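Copper homeostasis protein CutC (Streptococcus agalactiae, PDB 2BDQ) probably binds copper ions and takes part in copper homeostasis in the cytoplasm. Local coordinates at residues Gln48-Glu52 against Lys53-Val57. Sequence-based numbering, arbitrary orientation.
Sequences QYLHE and KGISV
L50 sits where the helix 40-52 turns back toward the barrel strand 56-60, and its side chain fills the bend. Its CB lies 3.4 Å from I55 CG2. CG comes next, about equally far from CG2 of I55 and CG2 of V57, and there the branches divide. CD1 presses on V57 CG2 at 3.3 Å, while CD2 returns to the same I55 methyl, CG2, 3.5 Å away. All three contacts are tighter than usual van der Waals spacing. With CG anti to the carbonyl carbon (chi1 -66°), the fork reaches both residues, and V25 of strand 24-28 and L14 close around it.

The backbone ends the helix in a Schellman motif, with G54, at positive phi, as the C-prime residue. I55 N donates to L50 O at 3.0 Å, fairly straight at 156°. G54 N reaches H51 O at 2.9 Å, and both donors lie above the carbonyl planes. K53 N gives only weak bonds, to the carbonyls of Y49 and L50. The K53 chain crosses the Y49 ring obliquely, CD 3.6 Å from CE2, then bends at chi3 and delivers NZ to L17 O. H51 turns the edge of its ring to I55 O, CD2 at 3.6 Å.

Leucine, isoleucine and valine methyls thus pack the helix's last turn against the lead-in and start of strand 56-60, while D91 OD2 accepts both H51 NE2 and V57 N, which probably favours an imidazole protonated at NE2.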
ATOM      1  N   GLN A  48     -16.069   8.075   0.901  1.00 23.46           N
ATOM      2  CA  GLN A  48     -17.030   9.064   0.428  1.00 24.34           C
ATOM      3  C   GLN A  48     -17.590   8.657  -0.928  1.00 23.60           C
ATOM      4  O   GLN A  48     -18.782   8.801  -1.177  1.00 23.63           O
ATOM      5  CB  GLN A  48     -16.365  10.438   0.329  1.00 26.56           C
ATOM      6  CG  GLN A  48     -17.290  11.561  -0.121  1.00 31.23           C
ATOM      7  CD  GLN A  48     -16.612  12.921  -0.045  1.00 35.03           C
ATOM      8  OE1 GLN A  48     -16.027  13.279   0.984  1.00 37.87           O
ATOM      9  NE2 GLN A  48     -16.688  13.688  -1.131  1.00 35.78           N
ATOM     10  N   TYR A  49     -16.726   8.143  -1.797  1.00 23.35           N
ATOM     11  CA  TYR A  49     -17.142   7.715  -3.128  1.00 23.68           C
ATOM     12  C   TYR A  49     -18.096   6.530  -3.052  1.00 24.01           C
ATOM     13  O   TYR A  49     -19.144   6.529  -3.687  1.00 26.20           O
ATOM     14  CB  TYR A  49     -15.927   7.321  -3.965  1.00 24.80           C
ATOM     15  CG  TYR A  49     -16.265   6.919  -5.381  1.00 27.55           C
ATOM     16  CD1 TYR A  49     -16.511   7.879  -6.358  1.00 28.32           C
ATOM     17  CD2 TYR A  49     -16.340   5.574  -5.743  1.00 28.04           C
ATOM     18  CE1 TYR A  49     -16.820   7.507  -7.672  1.00 31.30           C
ATOM     19  CE2 TYR A  49     -16.648   5.193  -7.046  1.00 29.77           C
ATOM     20  CZ  TYR A  49     -16.884   6.166  -8.006  1.00 30.32           C
ATOM     21  OH  TYR A  49     -17.174   5.798  -9.301  1.00 31.93           O
ATOM     22  N   LEU A  50     -17.728   5.517  -2.275  1.00 23.36           N
ATOM     23  CA  LEU A  50     -18.563   4.335  -2.137  1.00 21.78           C
ATOM     24  C   LEU A  50     -19.862   4.622  -1.386  1.00 21.93           C
ATOM     25  O   LEU A  50     -20.924   4.159  -1.794  1.00 21.10           O
ATOM     26  CB  LEU A  50     -17.784   3.220  -1.444  1.00 21.86           C
ATOM     27  CG  LEU A  50     -16.600   2.674  -2.249  1.00 21.99           C
ATOM     28  CD1 LEU A  50     -15.746   1.803  -1.353  1.00 20.09           C
ATOM     29  CD2 LEU A  50     -17.100   1.895  -3.470  1.00 21.55           C
ATOM     30  N   HIS A  51     -19.788   5.379  -0.295  1.00 22.95           N
ATOM     31  CA  HIS A  51     -20.995   5.707   0.456  1.00 24.63           C
ATOM     32  C   HIS A  51     -21.968   6.439  -0.457  1.00 26.63           C
ATOM     33  O   HIS A  51     -23.178   6.237  -0.383  1.00 28.05           O
ATOM     34  CB  HIS A  51     -20.659   6.588   1.661  1.00 24.38           C
ATOM     35  CG  HIS A  51     -19.970   5.859   2.772  1.00 24.38           C
ATOM     36  ND1 HIS A  51     -19.387   6.509   3.838  1.00 24.59           N
ATOM     37  CD2 HIS A  51     -19.767   4.537   2.982  1.00 23.04           C
ATOM     38  CE1 HIS A  51     -18.854   5.621   4.656  1.00 22.85           C
ATOM     39  NE2 HIS A  51     -19.071   4.416   4.159  1.00 25.44           N
ATOM     40  N   GLU A  52     -21.426   7.284  -1.324  1.00 28.24           N
ATOM     41  CA  GLU A  52     -22.234   8.045  -2.266  1.00 30.30           C
ATOM     42  C   GLU A  52     -23.001   7.093  -3.194  1.00 30.97           C
ATOM     43  O   GLU A  52     -24.131   7.388  -3.585  1.00 30.25           O
ATOM     44  CB  GLU A  52     -21.317   8.973  -3.064  1.00 34.17           C
ATOM     45  CG  GLU A  52     -21.988   9.988  -3.969  1.00 38.66           C
ATOM     46  CD  GLU A  52     -20.999  11.046  -4.460  1.00 43.12           C
ATOM     47  OE1 GLU A  52     -20.561  11.873  -3.624  1.00 43.10           O
ATOM     48  OE2 GLU A  52     -20.645  11.042  -5.668  1.00 44.00           O
ATOM     49  N   LYS A  53     -22.398   5.950  -3.527  1.00 29.78           N
ATOM     50  CA  LYS A  53     -23.041   4.959  -4.393  1.00 29.13           C
ATOM     51  C   LYS A  53     -23.800   3.922  -3.564  1.00 29.10           C
ATOM     52  O   LYS A  53     -24.277   2.914  -4.087  1.00 29.76           O
ATOM     53  CB  LYS A  53     -22.004   4.253  -5.274  1.00 28.35           C
ATOM     54  CG  LYS A  53     -21.289   5.174  -6.242  1.00 28.77           C
ATOM     55  CD  LYS A  53     -20.175   4.467  -7.002  1.00 29.58           C
ATOM     56  CE  LYS A  53     -20.695   3.493  -8.036  1.00 30.45           C
ATOM     57  NZ  LYS A  53     -19.561   2.907  -8.800  1.00 29.43           N
ATOM     58  N   GLY A  54     -23.899   4.175  -2.264  1.00 28.73           N
ATOM     59  CA  GLY A  54     -24.610   3.267  -1.380  1.00 27.86           C
ATOM     60  C   GLY A  54     -23.961   1.918  -1.124  1.00 27.20           C
ATOM     61  O   GLY A  54     -24.634   0.889  -1.104  1.00 26.87           O
ATOM     62  N   ILE A  55     -22.651   1.906  -0.930  1.00 25.93           N
ATOM     63  CA  ILE A  55     -21.969   0.650  -0.658  1.00 26.03           C
ATOM     64  C   ILE A  55     -21.062   0.800   0.562  1.00 24.48           C
ATOM     65  O   ILE A  55     -20.386   1.817   0.725  1.00 22.79           O
ATOM     66  CB  ILE A  55     -21.166   0.176  -1.889  1.00 26.36           C
ATOM     67  CG1 ILE A  55     -20.242  -0.970  -1.501  1.00 28.33           C
ATOM     68  CG2 ILE A  55     -20.393   1.332  -2.478  1.00 29.99           C
ATOM     69  CD1 ILE A  55     -19.484  -1.554  -2.663  1.00 29.89           C
ATOM     70  N   SER A  56     -21.077  -0.213   1.427  1.00 23.66           N
ATOM     71  CA  SER A  56     -20.278  -0.211   2.649  1.00 21.67           C
ATOM     72  C   SER A  56     -18.813  -0.462   2.346  1.00 19.08           C
ATOM     73  O   SER A  56     -18.469  -1.041   1.317  1.00 16.43           O
ATOM     74  CB  SER A  56     -20.784  -1.280   3.619  1.00 22.07           C
ATOM     75  OG  SER A  56     -22.135  -1.038   3.964  1.00 26.86           O
ATOM     76  N   VAL A  57     -17.963  -0.044   3.278  1.00 18.27           N
ATOM     77  CA  VAL A  57     -16.520  -0.170   3.135  1.00 16.72           C
ATOM     78  C   VAL A  57     -15.830  -0.792   4.336  1.00 14.76           C
ATOM     79  O   VAL A  57     -15.900  -0.255   5.429  1.00 14.36           O
ATOM     80  CB  VAL A  57     -15.885   1.213   2.920  1.00 18.38           C
ATOM     81  CG1 VAL A  57     -14.395   1.067   2.623  1.00 15.92           C
ATOM     82  CG2 VAL A  57     -16.602   1.941   1.801  1.00 19.37           C
TER